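Local coordinates for LPXTG cell wall surface protein (Streptococcus gordonii, PDB 4IGB), which is a cell-wall-anchored surface protein that probably serves as an adhesin, this piece holding its N-terminal domain and the adhesin-like N2 domain, at residues B[83-94]-B[106-117]. Residues are numbered along the deposited sequence; the frame is centred on the assembly and turned at random.
Sequences DQVFENPLSLKF and DAYLNFNKVTLH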
ATOM      1  N   ASP B  83      16.619  -0.070 -28.923  1.00 19.14           N
ATOM      2  CA  ASP B  83      16.239   0.018 -27.524  1.00 27.10           C
ATOM      3  C   ASP B  83      17.258   0.840 -26.760  1.00 29.33           C
ATOM      4  O   ASP B  83      18.452   0.789 -27.042  1.00 27.81           O
ATOM      5  CB  ASP B  83      16.107  -1.375 -26.916  1.00 24.75           C
ATOM      6  CG  ASP B  83      14.967  -2.161 -27.526  1.00 31.08           C
ATOM      7  OD1 ASP B  83      14.227  -1.584 -28.354  1.00 30.64           O
ATOM      8  OD2 ASP B  83      14.800  -3.349 -27.175  1.00 35.39           O
ATOM      9  N   GLN B  84      16.780   1.630 -25.810  1.00 26.15           N
ATOM     10  CA  GLN B  84      17.676   2.402 -24.963  1.00 25.57           C
ATOM     11  C   GLN B  84      17.294   2.242 -23.494  1.00 28.66           C
ATOM     12  O   GLN B  84      16.137   2.405 -23.126  1.00 29.63           O
ATOM     13  CB  GLN B  84      17.713   3.870 -25.396  1.00 26.37           C
ATOM     14  CG  GLN B  84      18.218   4.039 -26.823  1.00 30.18           C
ATOM     15  CD  GLN B  84      18.239   5.476 -27.297  1.00 28.06           C
ATOM     16  OE1 GLN B  84      18.031   5.747 -28.481  1.00 38.88           O
ATOM     17  NE2 GLN B  84      18.508   6.400 -26.389  1.00 18.56           N
ATOM     18  N   VAL B  85      18.288   1.910 -22.674  1.00 25.20           N
ATOM     19  CA  VAL B  85      18.083   1.564 -21.277  1.00 28.65           C
ATOM     20  C   VAL B  85      18.570   2.674 -20.355  1.00 25.68           C
ATOM     21  O   VAL B  85      19.692   3.157 -20.485  1.00 26.16           O
ATOM     22  CB  VAL B  85      18.846   0.278 -20.914  1.00 28.28           C
ATOM     23  CG1 VAL B  85      18.660  -0.054 -19.441  1.00 25.36           C
ATOM     24  CG2 VAL B  85      18.394  -0.876 -21.794  1.00 27.02           C
ATOM     25  N   PHE B  86      17.719   3.066 -19.416  1.00 18.26           N
ATOM     26  CA  PHE B  86      18.057   4.106 -18.457  1.00 16.94           C
ATOM     27  C   PHE B  86      17.965   3.531 -17.037  1.00 22.39           C
ATOM     28  O   PHE B  86      16.861   3.307 -16.506  1.00 14.27           O
ATOM     29  CB  PHE B  86      17.138   5.330 -18.657  1.00 17.80           C
ATOM     30  CG  PHE B  86      17.190   5.897 -20.054  1.00 19.72           C
ATOM     31  CD1 PHE B  86      16.400   5.371 -21.058  1.00 19.82           C
ATOM     32  CD2 PHE B  86      18.078   6.921 -20.375  1.00 26.29           C
ATOM     33  CE1 PHE B  86      16.469   5.873 -22.351  1.00 24.11           C
ATOM     34  CE2 PHE B  86      18.160   7.424 -21.676  1.00 22.20           C
ATOM     35  CZ  PHE B  86      17.344   6.900 -22.659  1.00 26.35           C
ATOM     36  N   GLU B  87      19.136   3.252 -16.465  1.00 18.60           N
ATOM     37  CA  GLU B  87      19.279   2.721 -15.109  1.00 14.78           C
ATOM     38  C   GLU B  87      19.073   3.820 -14.086  1.00 17.81           C
ATOM     39  O   GLU B  87      19.585   4.937 -14.247  1.00 12.75           O
ATOM     40  CB  GLU B  87      20.675   2.116 -14.911  1.00 17.37           C
ATOM     41  CG  GLU B  87      20.928   0.896 -15.783  1.00 21.77           C
ATOM     42  CD  GLU B  87      22.362   0.356 -15.708  1.00 30.44           C
ATOM     43  OE1 GLU B  87      22.564  -0.759 -16.225  1.00 30.63           O
ATOM     44  OE2 GLU B  87      23.281   1.032 -15.168  1.00 21.62           O
ATOM     45  N   ASN B  88      18.308   3.508 -13.043  1.00 14.91           N
ATOM     46  CA  ASN B  88      18.079   4.449 -11.953  1.00 13.71           C
ATOM     47  C   ASN B  88      17.971   5.907 -12.372  1.00 17.74           C
ATOM     48  O   ASN B  88      18.762   6.741 -11.917  1.00 15.02           O
ATOM     49  CB  ASN B  88      19.204   4.312 -10.917  1.00 19.79           C
ATOM     50  CG  ASN B  88      19.119   3.013 -10.156  1.00 28.33           C
ATOM     51  OD1 ASN B  88      19.951   2.122 -10.330  1.00 32.37           O
ATOM     52  ND2 ASN B  88      18.099   2.887  -9.325  1.00 19.98           N
ATOM     53  N   PRO B  89      16.996   6.230 -13.241  1.00 15.96           N
ATOM     54  CA  PRO B  89      16.950   7.611 -13.742  1.00 12.08           C
ATOM     55  C   PRO B  89      16.402   8.601 -12.724  1.00 15.18           C
ATOM     56  O   PRO B  89      16.655   9.807 -12.810  1.00 18.41           O
ATOM     57  CB  PRO B  89      16.000   7.517 -14.947  1.00 18.58           C
ATOM     58  CG  PRO B  89      15.177   6.257 -14.697  1.00 16.45           C
ATOM     59  CD  PRO B  89      16.086   5.325 -13.968  1.00 16.60           C
ATOM     60  N   LEU B  90      15.651   8.097 -11.759  1.00 16.14           N
ATOM     61  CA  LEU B  90      14.847   8.969 -10.923  1.00 16.56           C
ATOM     62  C   LEU B  90      14.485   8.308  -9.610  1.00 16.58           C
ATOM     63  O   LEU B  90      13.935   7.202  -9.583  1.00 17.76           O
ATOM     64  CB  LEU B  90      13.561   9.367 -11.658  1.00 14.98           C
ATOM     65  CG  LEU B  90      12.698  10.397 -10.927  1.00 14.52           C
ATOM     66  CD1 LEU B  90      13.484  11.690 -10.743  1.00 12.75           C
ATOM     67  CD2 LEU B  90      11.394  10.674 -11.679  1.00 18.20           C
ATOM     68  N   SER B  91      14.780   9.012  -8.528  1.00 15.46           N
ATOM     69  CA  SER B  91      14.411   8.604  -7.180  1.00 15.23           C
ATOM     70  C   SER B  91      13.667   9.747  -6.478  1.00 20.72           C
ATOM     71  O   SER B  91      14.168  10.877  -6.414  1.00 19.72           O
ATOM     72  CB  SER B  91      15.671   8.228  -6.389  1.00 13.37           C
ATOM     73  OG  SER B  91      15.368   8.105  -5.015  1.00 24.97           O
ATOM     74  N   LEU B  92      12.479   9.460  -5.949  1.00 14.68           N
ATOM     75  CA  LEU B  92      11.637  10.505  -5.375  1.00 16.68           C
ATOM     76  C   LEU B  92      11.275  10.255  -3.928  1.00 15.69           C
ATOM     77  O   LEU B  92      11.193   9.125  -3.481  1.00 14.65           O
ATOM     78  CB  LEU B  92      10.317  10.615  -6.156  1.00 14.91           C
ATOM     79  CG  LEU B  92      10.481  10.890  -7.649  1.00 21.51           C
ATOM     80  CD1 LEU B  92       9.145  10.737  -8.344  1.00 22.58           C
ATOM     81  CD2 LEU B  92      11.056  12.288  -7.854  1.00 17.74           C
ATOM     82  N   LYS B  93      10.967  11.328  -3.224  1.00 14.49           N
ATOM     83  CA  LYS B  93      10.358  11.213  -1.921  1.00 15.57           C
ATOM     84  C   LYS B  93       9.091  12.070  -1.877  1.00 21.01           C
ATOM     85  O   LYS B  93       9.095  13.209  -2.348  1.00 17.22           O
ATOM     86  CB  LYS B  93      11.344  11.655  -0.836  1.00 15.27           C
ATOM     87  CG  LYS B  93      10.801  11.533   0.561  1.00 18.72           C
ATOM     88  CD  LYS B  93      11.762  12.111   1.577  1.00 22.08           C
ATOM     89  CE  LYS B  93      11.126  12.128   2.974  1.00 25.65           C
ATOM     90  NZ  LYS B  93      12.152  12.448   4.013  1.00 28.15           N
ATOM     91  N   PHE B  94       8.008  11.508  -1.342  1.00 18.02           N
ATOM     92  CA  PHE B  94       6.843  12.300  -0.984  1.00 13.85           C
ATOM     93  C   PHE B  94       6.814  12.396   0.524  1.00 15.12           C
ATOM     94  O   PHE B  94       6.660  11.394   1.201  1.00 16.15           O
ATOM     95  CB  PHE B  94       5.548  11.670  -1.508  1.00 17.11           C
ATOM     96  CG  PHE B  94       5.482  11.575  -3.003  1.00 13.61           C
ATOM     97  CD1 PHE B  94       4.797  12.526  -3.742  1.00 16.91           C
ATOM     98  CD2 PHE B  94       6.094  10.523  -3.670  1.00 19.47           C
ATOM     99  CE1 PHE B  94       4.739  12.441  -5.135  1.00 17.21           C
ATOM    100  CE2 PHE B  94       6.052  10.432  -5.063  1.00 20.11           C
ATOM    101  CZ  PHE B  94       5.362  11.393  -5.793  1.00 20.82           C
ATOM    102  N   ASP B 106       5.957   8.791   5.180  1.00 20.52           N
ATOM    103  CA  ASP B 106       6.538   9.259   3.919  1.00 20.53           C
ATOM    104  C   ASP B 106       6.481   8.178   2.849  1.00 18.18           C
ATOM    105  O   ASP B 106       6.433   6.990   3.163  1.00 18.14           O
ATOM    106  CB  ASP B 106       8.001   9.685   4.097  1.00 15.63           C
ATOM    107  CG  ASP B 106       8.181  10.734   5.172  1.00 19.91           C
ATOM    108  OD1 ASP B 106       7.339  11.646   5.283  1.00 17.91           O
ATOM    109  OD2 ASP B 106       9.165  10.627   5.929  1.00 24.10           O
ATOM    110  N   ALA B 107       6.494   8.594   1.585  1.00 14.88           N
ATOM    111  CA  ALA B 107       6.592   7.650   0.484  1.00 18.34           C
ATOM    112  C   ALA B 107       7.897   7.840  -0.275  1.00 19.62           C
ATOM    113  O   ALA B 107       8.396   8.958  -0.424  1.00 16.56           O
ATOM    114  CB  ALA B 107       5.422   7.801  -0.465  1.00 13.41           C
ATOM    115  N   TYR B 108       8.437   6.735  -0.760  1.00 15.10           N
ATOM    116  CA  TYR B 108       9.596   6.780  -1.634  1.00 19.03           C
ATOM    117  C   TYR B 108       9.213   6.073  -2.917  1.00 19.86           C
ATOM    118  O   TYR B 108       8.593   5.016  -2.884  1.00 21.77           O
ATOM    119  CB  TYR B 108      10.802   6.120  -0.957  1.00 21.99           C
ATOM    120  CG  TYR B 108      11.219   6.876   0.277  1.00 25.04           C
ATOM    121  CD1 TYR B 108      12.235   7.820   0.221  1.00 17.18           C
ATOM    122  CD2 TYR B 108      10.560   6.690   1.482  1.00 23.82           C
ATOM    123  CE1 TYR B 108      12.612   8.534   1.335  1.00 19.50           C
ATOM    124  CE2 TYR B 108      10.934   7.407   2.618  1.00 26.06           C
ATOM    125  CZ  TYR B 108      11.954   8.329   2.528  1.00 24.49           C
ATOM    126  OH  TYR B 108      12.329   9.051   3.625  1.00 22.81           O
ATOM    127  N   LEU B 109       9.558   6.678  -4.044  1.00 16.67           N
ATOM    128  CA  LEU B 109       9.254   6.099  -5.338  1.00 15.00           C
ATOM    129  C   LEU B 109      10.539   6.089  -6.158  1.00 19.44           C
ATOM    130  O   LEU B 109      11.024   7.130  -6.596  1.00 16.14           O
ATOM    131  CB  LEU B 109       8.162   6.905  -6.052  1.00 21.52           C
ATOM    132  CG  LEU B 109       7.524   6.223  -7.259  1.00 19.50           C
ATOM    133  CD1 LEU B 109       6.800   4.989  -6.793  1.00 18.04           C
ATOM    134  CD2 LEU B 109       6.568   7.174  -7.991  1.00 19.72           C
ATOM    135  N   ASN B 110      11.100   4.902  -6.339  1.00 13.62           N
ATOM    136  CA  ASN B 110      12.337   4.770  -7.084  1.00 18.47           C
ATOM    137  C   ASN B 110      12.133   4.081  -8.430  1.00 19.85           C
ATOM    138  O   ASN B 110      11.587   2.968  -8.509  1.00 16.69           O
ATOM    139  CB  ASN B 110      13.400   4.046  -6.247  1.00 20.09           C
ATOM    140  CG  ASN B 110      14.791   4.206  -6.832  1.00 33.87           C
ATOM    141  OD1 ASN B 110      15.354   5.300  -6.817  1.00 44.39           O
ATOM    142  ND2 ASN B 110      15.333   3.135  -7.389  1.00 35.13           N
ATOM    143  N   PHE B 111      12.536   4.765  -9.492  1.00 19.21           N
ATOM    144  CA  PHE B 111      12.604   4.148 -10.803  1.00 17.24           C
ATOM    145  C   PHE B 111      13.922   3.413 -10.889  1.00 18.95           C
ATOM    146  O   PHE B 111      14.977   4.021 -11.033  1.00 16.40           O
ATOM    147  CB  PHE B 111      12.453   5.181 -11.927  1.00 17.72           C
ATOM    148  CG  PHE B 111      11.054   5.676 -12.088  1.00 20.36           C
ATOM    149  CD1 PHE B 111      10.530   6.613 -11.203  1.00 21.55           C
ATOM    150  CD2 PHE B 111      10.236   5.171 -13.093  1.00 22.21           C
ATOM    151  CE1 PHE B 111       9.223   7.058 -11.329  1.00 18.35           C
ATOM    152  CE2 PHE B 111       8.912   5.611 -13.221  1.00 21.45           C
ATOM    153  CZ  PHE B 111       8.418   6.560 -12.338  1.00 17.85           C
ATOM    154  N   ASN B 112      13.859   2.092 -10.775  1.00 17.22           N
ATOM    155  CA  ASN B 112      15.063   1.273 -10.808  1.00 19.33           C
ATOM    156  C   ASN B 112      15.597   1.224 -12.217  1.00 18.50           C
ATOM    157  O   ASN B 112      16.803   1.203 -12.434  1.00 20.07           O
ATOM    158  CB  ASN B 112      14.734  -0.132 -10.329  1.00 16.04           C
ATOM    159  CG  ASN B 112      14.077  -0.123  -8.961  1.00 27.51           C
ATOM    160  OD1 ASN B 112      14.625   0.437  -8.001  1.00 17.96           O
ATOM    161  ND2 ASN B 112      12.881  -0.705  -8.871  1.00 14.07           N
ATOM    162  N   LYS B 113      14.677   1.211 -13.175  1.00 12.61           N
ATOM    163  CA  LYS B 113      15.051   1.146 -14.571  1.00 19.35           C
ATOM    164  C   LYS B 113      13.854   1.516 -15.431  1.00 18.19           C
ATOM    165  O   LYS B 113      12.712   1.133 -15.146  1.00 19.75           O
ATOM    166  CB  LYS B 113      15.546  -0.261 -14.949  1.00 19.17           C
ATOM    167  CG  LYS B 113      15.950  -0.392 -16.409  1.00 22.99           C
ATOM    168  CD  LYS B 113      16.372  -1.817 -16.773  1.00 25.68           C
ATOM    169  CE  LYS B 113      17.735  -2.149 -16.172  1.00 33.97           C
ATOM    170  NZ  LYS B 113      18.072  -3.606 -16.320  1.00 35.80           N
ATOM    171  N   VAL B 114      14.120   2.285 -16.472  1.00 14.60           N
ATOM    172  CA  VAL B 114      13.139   2.487 -17.531  1.00 20.90           C
ATOM    173  C   VAL B 114      13.823   2.106 -18.828  1.00 17.63           C
ATOM    174  O   VAL B 114      14.915   2.591 -19.128  1.00 20.50           O
ATOM    175  CB  VAL B 114      12.640   3.951 -17.595  1.00 21.66           C
ATOM    176  CG1 VAL B 114      11.664   4.156 -18.794  1.00 16.92           C
ATOM    177  CG2 VAL B 114      11.991   4.353 -16.260  1.00 15.02           C
ATOM    178  N   THR B 115      13.189   1.215 -19.577  1.00 19.05           N
ATOM    179  CA  THR B 115      13.710   0.790 -20.867  1.00 23.49           C
ATOM    180  C   THR B 115      12.786   1.300 -21.972  1.00 26.13           C
ATOM    181  O   THR B 115      11.578   1.036 -21.958  1.00 23.46           O
ATOM    182  CB  THR B 115      13.777  -0.756 -20.969  1.00 28.69           C
ATOM    183  OG1 THR B 115      14.545  -1.289 -19.880  1.00 28.27           O
ATOM    184  CG2 THR B 115      14.402  -1.176 -22.303  1.00 27.43           C
ATOM    185  N   LEU B 116      13.366   2.033 -22.914  1.00 19.45           N
ATOM    186  CA  LEU B 116      12.659   2.500 -24.104  1.00 22.83           C
ATOM    187  C   LEU B 116      12.838   1.470 -25.208  1.00 28.16           C
ATOM    188  O   LEU B 116      13.959   1.230 -25.662  1.00 24.12           O
ATOM    189  CB  LEU B 116      13.232   3.853 -24.567  1.00 22.19           C
ATOM    190  CG  LEU B 116      12.632   5.156 -24.013  1.00 33.91           C
ATOM    191  CD1 LEU B 116      12.121   5.030 -22.592  1.00 25.35           C
ATOM    192  CD2 LEU B 116      13.617   6.315 -24.126  1.00 27.49           C
ATOM    193  N   HIS B 117      11.737   0.855 -25.626  1.00 25.04           N
ATOM    194  CA  HIS B 117      11.742  -0.100 -26.725  1.00 21.31           C
ATOM    195  C   HIS B 117      11.405   0.600 -28.035  1.00 27.13           C
ATOM    196  O   HIS B 117      10.270   1.028 -28.254  1.00 24.65           O
ATOM    197  CB  HIS B 117      10.738  -1.234 -26.467  1.00 24.91           C
ATOM    198  CG  HIS B 117      11.126  -2.137 -25.335  1.00 35.68           C
ATOM    199  ND1 HIS B 117      11.864  -3.288 -25.519  1.00 36.78           N
ATOM    200  CD2 HIS B 117      10.900  -2.046 -24.003  1.00 28.55           C
ATOM    201  CE1 HIS B 117      12.063  -3.873 -24.352  1.00 31.09           C
ATOM    202  NE2 HIS B 117      11.493  -3.137 -23.415  1.00 30.94           N
TER
HETATM  203  O   HOH W   1      11.875  -4.442 -27.881  1.00 46.55           O
HETATM  204  O   HOH W   2      20.969  -2.575 -17.472  1.00 39.69           O
HETATM  205  O   HOH W   3      10.650  12.746   6.320  1.00 24.80           O
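The Pro-89 side chain crosses those of Phe-111 and Val-114 at roughly a right angle, Pro-89 CG lying 4.0 Å from both Phe-111 CB and Val-114 CG2. Leu-90 runs alongside Phe-111, whose ring turns an edge to the Leu-90 carbonyl and meets Phe-138 and Phe-139 edge-to-face. At one end of this apolar face the Phe-94 ring brings its edge to CB of Leu-109; at the other, CE1 of Phe-86 presses on CD2 of Leu-116 at 3.4 Å. Strands 68-75 and 135-142 of a second sheet pack on the same face, as in a beta-sandwich. The two segments are the arms of a beta hairpin within the N-terminal domain. Paired backbone bonds join Gln-84 to Leu-116, Phe-86 to Val-114, Leu-92 to Leu-109 and Phe-94 to Ala-107. The chain turns a corner at Glu-87 and Asn-88, where Asn-88 N reaches Asn-112 O at 2.8 Å from above the carbonyl plane. Toward the other neighbouring strand, 170-182, Asn-112 and Lys-113 both face Asp-175 in a classic bulge. On the other face, Asn-110 ND2 donates to Asn-112 OD1 (2.9 Å), while Asn-112 ND2 bonds Thr-177 and Asp-175. Lys-93, extended throughout, passes along the Tyr-108 ring, Lys-93 CG 3.6 Å from Tyr-108 CE1. Its NZ makes a long salt bridge to Asp-106 OD2 (4.0 Å), bridged by a water, while Asp-106 OD1 accepts from Asn-96 N. Another water links Asp-83 OD2 with His-117 ND1; Asp-83 OD1 accepts from Tyr-118 N.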